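Local structure of peptidase M3B, oligoendopeptidase F (Enterococcus faecium, 2QR4) at residues H373-Y378 with A532-G537; I393-I398 with E544-A549. The protein probably hydrolyses internal peptide bonds of short peptides, acting as a zinc-dependent endopeptidase of family M3. One frame throughout, in Å; residues are numbered along the deposited sequence.

Contact 1. Residues H373-Y378 with A532-G537; sequences HSVHSY and AYLKAG
The imidazole of His376 and the phenol of Tyr533 approach at about a right angle without stacking, and no atom of 532-537 covers either face of the imidazole. At its edge, near the ring plane, lies a methyl of Leu534, whose CD2 is 4.2 Å from His376 CD2. The Tyr533 hydroxyl comes in obliquely: its OH stands 4.0 Å from the same His376 CD2, a packing contact with no hydrogen bond between the two residues. That hydroxyl instead bonds to the backbone oxygen of Leu395, which suits a tyrosine here, since its buried ring packs while its polar tip is satisfied. Although the CB of His376 does not point at 532-537, CG anti to the backbone N (chi1 -175°) swings the ring so that CD2 comes nearer to that helix. Beyond this pair Val375 CG1 faces Leu534 CD1 at 4.4 Å, branched aliphatic chains filling the apolar side of the contact. On the first helix Ser377 OG donates to His373 O at 2.9 Å, from the face of the carbonyl plane opposite to the Ser377 N-H. His373 completes the sequence HEMGH, the HEXXH signature that supplies two zinc ligands in M3 relatives. Over these short segments the helix axes pass 8.9 Å apart at 60°. Helix 394-414 packs against both segments, touching His376 through Ala396 and Tyr533 through Ala399, while Tyr316 of helix 313-318 meets both Val375 and Leu534.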
loop_
_atom_site.group_PDB
_atom_site.type_symbol
_atom_site.label_atom_id
_atom_site.label_comp_id
_atom_site.label_asym_id
_atom_site.label_seq_id
_atom_site.Cartn_x
_atom_site.Cartn_y
_atom_site.Cartn_z
ATOM N N HIS A 373 -27.109 21.306 -16.073
ATOM C CA HIS A 373 -26.295 20.208 -16.578
ATOM C C HIS A 373 -26.878 19.711 -17.897
ATOM O O HIS A 373 -26.147 19.308 -18.810
ATOM C CB HIS A 373 -26.224 19.072 -15.548
ATOM C CG HIS A 373 -26.394 17.705 -16.138
ATOM N ND1 HIS A 373 -27.618 17.074 -16.213
ATOM C CD2 HIS A 373 -25.497 16.850 -16.687
ATOM C CE1 HIS A 373 -27.469 15.890 -16.781
ATOM N NE2 HIS A 373 -26.192 15.731 -17.078
ATOM N N SER A 374 -28.204 19.764 -17.987
ATOM C CA SER A 374 -28.924 19.299 -19.163
ATOM C C SER A 374 -28.642 20.169 -20.389
ATOM O O SER A 374 -28.501 19.654 -21.500
ATOM C CB SER A 374 -30.421 19.237 -18.870
ATOM O OG SER A 374 -31.136 18.761 -19.988
ATOM N N VAL A 375 -28.547 21.482 -20.185
ATOM C CA VAL A 375 -28.235 22.398 -21.287
ATOM C C VAL A 375 -26.759 22.326 -21.678
ATOM O O VAL A 375 -26.413 22.433 -22.854
ATOM C CB VAL A 375 -28.626 23.856 -20.968
ATOM C CG1 VAL A 375 -27.932 24.814 -21.923
ATOM C CG2 VAL A 375 -30.142 24.030 -21.035
ATOM N N HIS A 376 -25.893 22.132 -20.690
ATOM C CA HIS A 376 -24.474 21.926 -20.953
ATOM C C HIS A 376 -24.225 20.614 -21.701
ATOM O O HIS A 376 -23.348 20.548 -22.562
ATOM C CB HIS A 376 -23.678 21.952 -19.645
ATOM C CG HIS A 376 -22.193 21.874 -19.832
ATOM N ND1 HIS A 376 -21.513 20.676 -19.907
ATOM C CD2 HIS A 376 -21.256 22.845 -19.946
ATOM C CE1 HIS A 376 -20.224 20.913 -20.065
ATOM N NE2 HIS A 376 -20.041 22.222 -20.093
ATOM N N SER A 377 -24.994 19.575 -21.370
ATOM C CA SER A 377 -24.887 18.273 -22.045
ATOM C C SER A 377 -25.274 18.386 -23.513
ATOM O O SER A 377 -24.722 17.699 -24.368
ATOM C CB SER A 377 -25.781 17.223 -21.371
ATOM O OG SER A 377 -25.309 16.876 -20.082
ATOM N N TYR A 378 -26.235 19.261 -23.788
ATOM C CA TYR A 378 -26.747 19.473 -25.133
ATOM C C TYR A 378 -25.637 19.881 -26.106
ATOM O O TYR A 378 -25.730 19.617 -27.305
ATOM C CB TYR A 378 -27.858 20.530 -25.091
ATOM C CG TYR A 378 -28.656 20.675 -26.368
ATOM C CD1 TYR A 378 -29.676 19.783 -26.680
ATOM C CD2 TYR A 378 -28.401 21.715 -27.255
ATOM C CE1 TYR A 378 -30.410 19.916 -27.846
ATOM C CE2 TYR A 378 -29.130 21.854 -28.425
ATOM C CZ TYR A 378 -30.132 20.954 -28.713
ATOM O OH TYR A 378 -30.858 21.095 -29.867
ATOM N N ALA A 532 -21.234 31.033 -25.139
ATOM C CA ALA A 532 -20.069 30.546 -25.880
ATOM C C ALA A 532 -19.232 29.576 -25.044
ATOM O O ALA A 532 -18.565 28.696 -25.586
ATOM C CB ALA A 532 -19.214 31.709 -26.371
ATOM N N TYR A 533 -19.270 29.742 -23.725
ATOM C CA TYR A 533 -18.627 28.794 -22.822
ATOM C C TYR A 533 -19.409 27.482 -22.773
ATOM O O TYR A 533 -18.849 26.420 -22.491
ATOM C CB TYR A 533 -18.488 29.381 -21.419
ATOM C CG TYR A 533 -18.888 28.411 -20.338
ATOM C CD1 TYR A 533 -18.076 27.336 -20.008
ATOM C CD2 TYR A 533 -20.087 28.563 -19.655
ATOM C CE1 TYR A 533 -18.444 26.435 -19.025
ATOM C CE2 TYR A 533 -20.465 27.673 -18.669
ATOM C CZ TYR A 533 -19.641 26.608 -18.360
ATOM O OH TYR A 533 -20.012 25.715 -17.375
ATOM N N LEU A 534 -20.708 27.570 -23.043
ATOM C CA LEU A 534 -21.564 26.390 -23.120
ATOM C C LEU A 534 -21.326 25.654 -24.431
ATOM O O LEU A 534 -21.372 24.426 -24.485
ATOM C CB LEU A 534 -23.035 26.790 -23.012
ATOM C CG LEU A 534 -23.488 27.409 -21.690
ATOM C CD1 LEU A 534 -24.886 27.987 -21.833
ATOM C CD2 LEU A 534 -23.424 26.387 -20.554
ATOM N N LYS A 535 -21.058 26.422 -25.480
ATOM C CA LYS A 535 -20.812 25.880 -26.812
ATOM C C LYS A 535 -19.406 25.298 -26.938
ATOM O O LYS A 535 -19.161 24.432 -27.772
ATOM C CB LYS A 535 -21.041 26.966 -27.866
ATOM C CG LYS A 535 -22.507 27.352 -28.060
ATOM C CD LYS A 535 -22.649 28.812 -28.470
ATOM C CE LYS A 535 -21.614 29.204 -29.514
ATOM N NZ LYS A 535 -21.362 30.673 -29.522
ATOM N N ALA A 536 -18.485 25.770 -26.104
ATOM C CA ALA A 536 -17.132 25.217 -26.056
ATOM C C ALA A 536 -17.143 23.722 -25.730
ATOM O O ALA A 536 -16.720 22.901 -26.543
ATOM C CB ALA A 536 -16.280 25.977 -25.043
ATOM N N GLY A 537 -17.634 23.377 -24.543
ATOM C CA GLY A 537 -17.660 21.984 -24.097
ATOM C C GLY A 537 -16.418 21.615 -23.308
ATOM O O GLY A 537 -15.432 22.352 -23.324
#

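Contact 2. Residues I393-I398 with E544-A549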
loop_
_atom_site.group_PDB
_atom_site.type_symbol
_atom_site.label_atom_id
_atom_site.label_comp_id
_atom_site.label_asym_id
_atom_site.label_seq_id
_atom_site.Cartn_x
_atom_site.Cartn_y
_atom_site.Cartn_z
ATOM N N ILE A 393 -15.379 17.699 -15.665
ATOM C CA ILE A 393 -16.609 17.687 -14.872
ATOM C C ILE A 393 -16.815 19.016 -14.125
ATOM O O ILE A 393 -17.940 19.489 -13.982
ATOM C CB ILE A 393 -16.634 16.474 -13.890
ATOM C CG1 ILE A 393 -18.029 15.824 -13.834
ATOM C CG2 ILE A 393 -16.073 16.848 -12.505
ATOM C CD1 ILE A 393 -19.057 16.564 -12.988
ATOM N N PHE A 394 -15.717 19.606 -13.657
ATOM C CA PHE A 394 -15.723 20.917 -13.004
ATOM C C PHE A 394 -16.338 21.983 -13.925
ATOM O O PHE A 394 -17.016 22.911 -13.474
ATOM C CB PHE A 394 -14.281 21.263 -12.583
ATOM C CG PHE A 394 -13.904 22.719 -12.731
ATOM C CD1 PHE A 394 -13.586 23.484 -11.613
ATOM C CD2 PHE A 394 -13.822 23.317 -13.985
ATOM C CE1 PHE A 394 -13.216 24.827 -11.743
ATOM C CE2 PHE A 394 -13.462 24.667 -14.119
ATOM C CZ PHE A 394 -13.158 25.415 -12.999
ATOM N N LEU A 395 -16.111 21.819 -15.222
ATOM C CA LEU A 395 -16.601 22.753 -16.219
ATOM C C LEU A 395 -18.110 22.600 -16.381
ATOM O O LEU A 395 -18.819 23.573 -16.640
ATOM C CB LEU A 395 -15.882 22.503 -17.547
ATOM C CG LEU A 395 -15.382 23.685 -18.371
ATOM C CD1 LEU A 395 -15.221 24.956 -17.534
ATOM C CD2 LEU A 395 -14.078 23.300 -19.039
ATOM N N ALA A 396 -18.599 21.375 -16.208
ATOM C CA ALA A 396 -20.030 21.097 -16.301
ATOM C C ALA A 396 -20.753 21.468 -15.007
ATOM O O ALA A 396 -21.945 21.792 -15.024
ATOM C CB ALA A 396 -20.270 19.632 -16.647
ATOM N N GLU A 397 -20.022 21.419 -13.896
ATOM C CA GLU A 397 -20.564 21.769 -12.589
ATOM C C GLU A 397 -20.878 23.257 -12.499
ATOM O O GLU A 397 -21.769 23.675 -11.763
ATOM C CB GLU A 397 -19.567 21.393 -11.494
ATOM C CG GLU A 397 -20.202 21.158 -10.139
ATOM C CD GLU A 397 -21.187 20.003 -10.155
ATOM O OE1 GLU A 397 -21.213 19.250 -11.152
ATOM O OE2 GLU A 397 -21.937 19.847 -9.171
ATOM N N ILE A 398 -20.130 24.053 -13.253
ATOM C CA ILE A 398 -20.331 25.492 -13.299
ATOM C C ILE A 398 -21.696 25.845 -13.867
ATOM O O ILE A 398 -22.360 26.750 -13.364
ATOM C CB ILE A 398 -19.240 26.185 -14.135
ATOM C CG1 ILE A 398 -17.959 26.317 -13.320
ATOM C CG2 ILE A 398 -19.697 27.557 -14.583
ATOM C CD1 ILE A 398 -16.736 26.555 -14.168
ATOM N N GLU A 544 -8.464 29.054 -19.617
ATOM C CA GLU A 544 -8.648 29.947 -20.773
ATOM C C GLU A 544 -10.100 29.982 -21.214
ATOM O O GLU A 544 -10.586 31.009 -21.672
ATOM C CB GLU A 544 -7.723 29.611 -21.951
ATOM C CG GLU A 544 -7.058 28.259 -21.846
ATOM C CD GLU A 544 -5.824 28.283 -20.960
ATOM O OE1 GLU A 544 -5.641 27.335 -20.170
ATOM O OE2 GLU A 544 -5.039 29.253 -21.056
ATOM N N VAL A 545 -10.791 28.856 -21.081
ATOM C CA VAL A 545 -12.226 28.848 -21.292
ATOM C C VAL A 545 -12.855 29.885 -20.353
ATOM O O VAL A 545 -13.557 30.793 -20.797
ATOM C CB VAL A 545 -12.820 27.450 -21.055
ATOM C CG1 VAL A 545 -14.303 27.536 -20.702
ATOM C CG2 VAL A 545 -12.608 26.584 -22.281
HETATM N N MSE A 546 -12.565 29.760 -19.060
HETATM C CA MSE A 546 -13.044 30.717 -18.065
HETATM C C MSE A 546 -12.625 32.162 -18.364
HETATM O O MSE A 546 -13.444 33.078 -18.289
HETATM C CB MSE A 546 -12.595 30.298 -16.661
HETATM C CG MSE A 546 -13.496 29.254 -16.010
HETATM SE SE MSE A 546 -15.398 29.768 -15.999
HETATM C CE MSE A 546 -16.045 28.673 -17.474
ATOM N N LYS A 547 -11.356 32.359 -18.710
ATOM C CA LYS A 547 -10.843 33.679 -19.074
ATOM C C LYS A 547 -11.660 34.309 -20.214
ATOM O O LYS A 547 -12.005 35.492 -20.165
ATOM C CB LYS A 547 -9.369 33.571 -19.466
ATOM C CG LYS A 547 -8.531 34.810 -19.209
ATOM C CD LYS A 547 -7.055 34.413 -19.075
ATOM C CE LYS A 547 -6.144 35.621 -18.877
ATOM N NZ LYS A 547 -5.962 36.414 -20.128
ATOM N N LYS A 548 -11.973 33.506 -21.228
ATOM C CA LYS A 548 -12.801 33.948 -22.352
ATOM C C LYS A 548 -14.221 34.311 -21.916
ATOM O O LYS A 548 -14.860 35.181 -22.512
ATOM C CB LYS A 548 -12.836 32.883 -23.457
ATOM C CG LYS A 548 -11.765 33.069 -24.535
ATOM C CD LYS A 548 -11.696 31.879 -25.502
ATOM C CE LYS A 548 -10.953 30.688 -24.883
ATOM N NZ LYS A 548 -11.124 29.420 -25.654
ATOM N N ALA A 549 -14.708 33.647 -20.872
ATOM C CA ALA A 549 -16.040 33.939 -20.349
ATOM C C ALA A 549 -16.020 35.092 -19.349
ATOM O O ALA A 549 -17.053 35.434 -18.778
ATOM C CB ALA A 549 -16.657 32.697 -19.722
#
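Met546, a selenomethionine in this crystal, reaches across to Leu395 and Ile398 in a helix-helix packing of the largely alpha-helical M3 peptidase fold. The short axes run nearly parallel, 26° apart, but lie 12.3 Å from each other. The backbones therefore stay well separated, and the separation is bridged by side chains, with no hydrogen bond across it; a long, flexible residue fits such a distance. From the Met546 backbone, CB points toward 393-398, yet CB and CG make no close contact with that segment. The chain then bends, at chi2 (-53°) and again at chi3 (102°), and contact begins at the selenium. Met546 SE meets Ile398 CD1 at 3.9 Å, the two side chains reaching toward each other tip to tip. The terminal methyl is shared: Met546 CE lies 4.0 Å from Ile398 CD1 and 3.8 Å from Leu395 CD1. Toward Leu395 the approach differs, for the two side chains slide past each other in opposite directions. Ile398 suits its place because its branches serve different neighbours, with CD1 at the methionine and CG2 packed against the hydroxyl of Tyr533. Leu515 of helix 503-520 touches both Ile398 and Met546, and Tyr533 of helix 526-536 closes on the same pair. Between the two buried residues of its segment, Glu397 belongs to another side of the helix, touching His369; its position is consistent with the glutamate that serves as third zinc ligand in M3 relatives. Val545 adds a compact beta-branched surface one residue before the methionine. Leu395 CD1, already against the Met546 methyl, has Val545 CG1 as its second partner at 4.2 Å.

Overall arrangement
Following the chain from the N terminus, well over half-way along, helix 361-379 is the first to take part; then, after a connection that is largely unmodelled, comes helix 394-414. Much later the chain returns through helix 526-536 and the short helix 542-548. Contact 1 closes a loop of 153 residues between the first and third of these helices, and contact 2 one of 145 residues between the second and fourth. The segments alternate along the chain, so the two closures cross. Helix 361-379, which carries the HEXXH signature, and helix 394-414 after it are thus tied to two successive helices of the later part of the fold. The contact centres are about 10 Å apart, and Tyr533 CD1 lies 3.5 Å from Met546 CE.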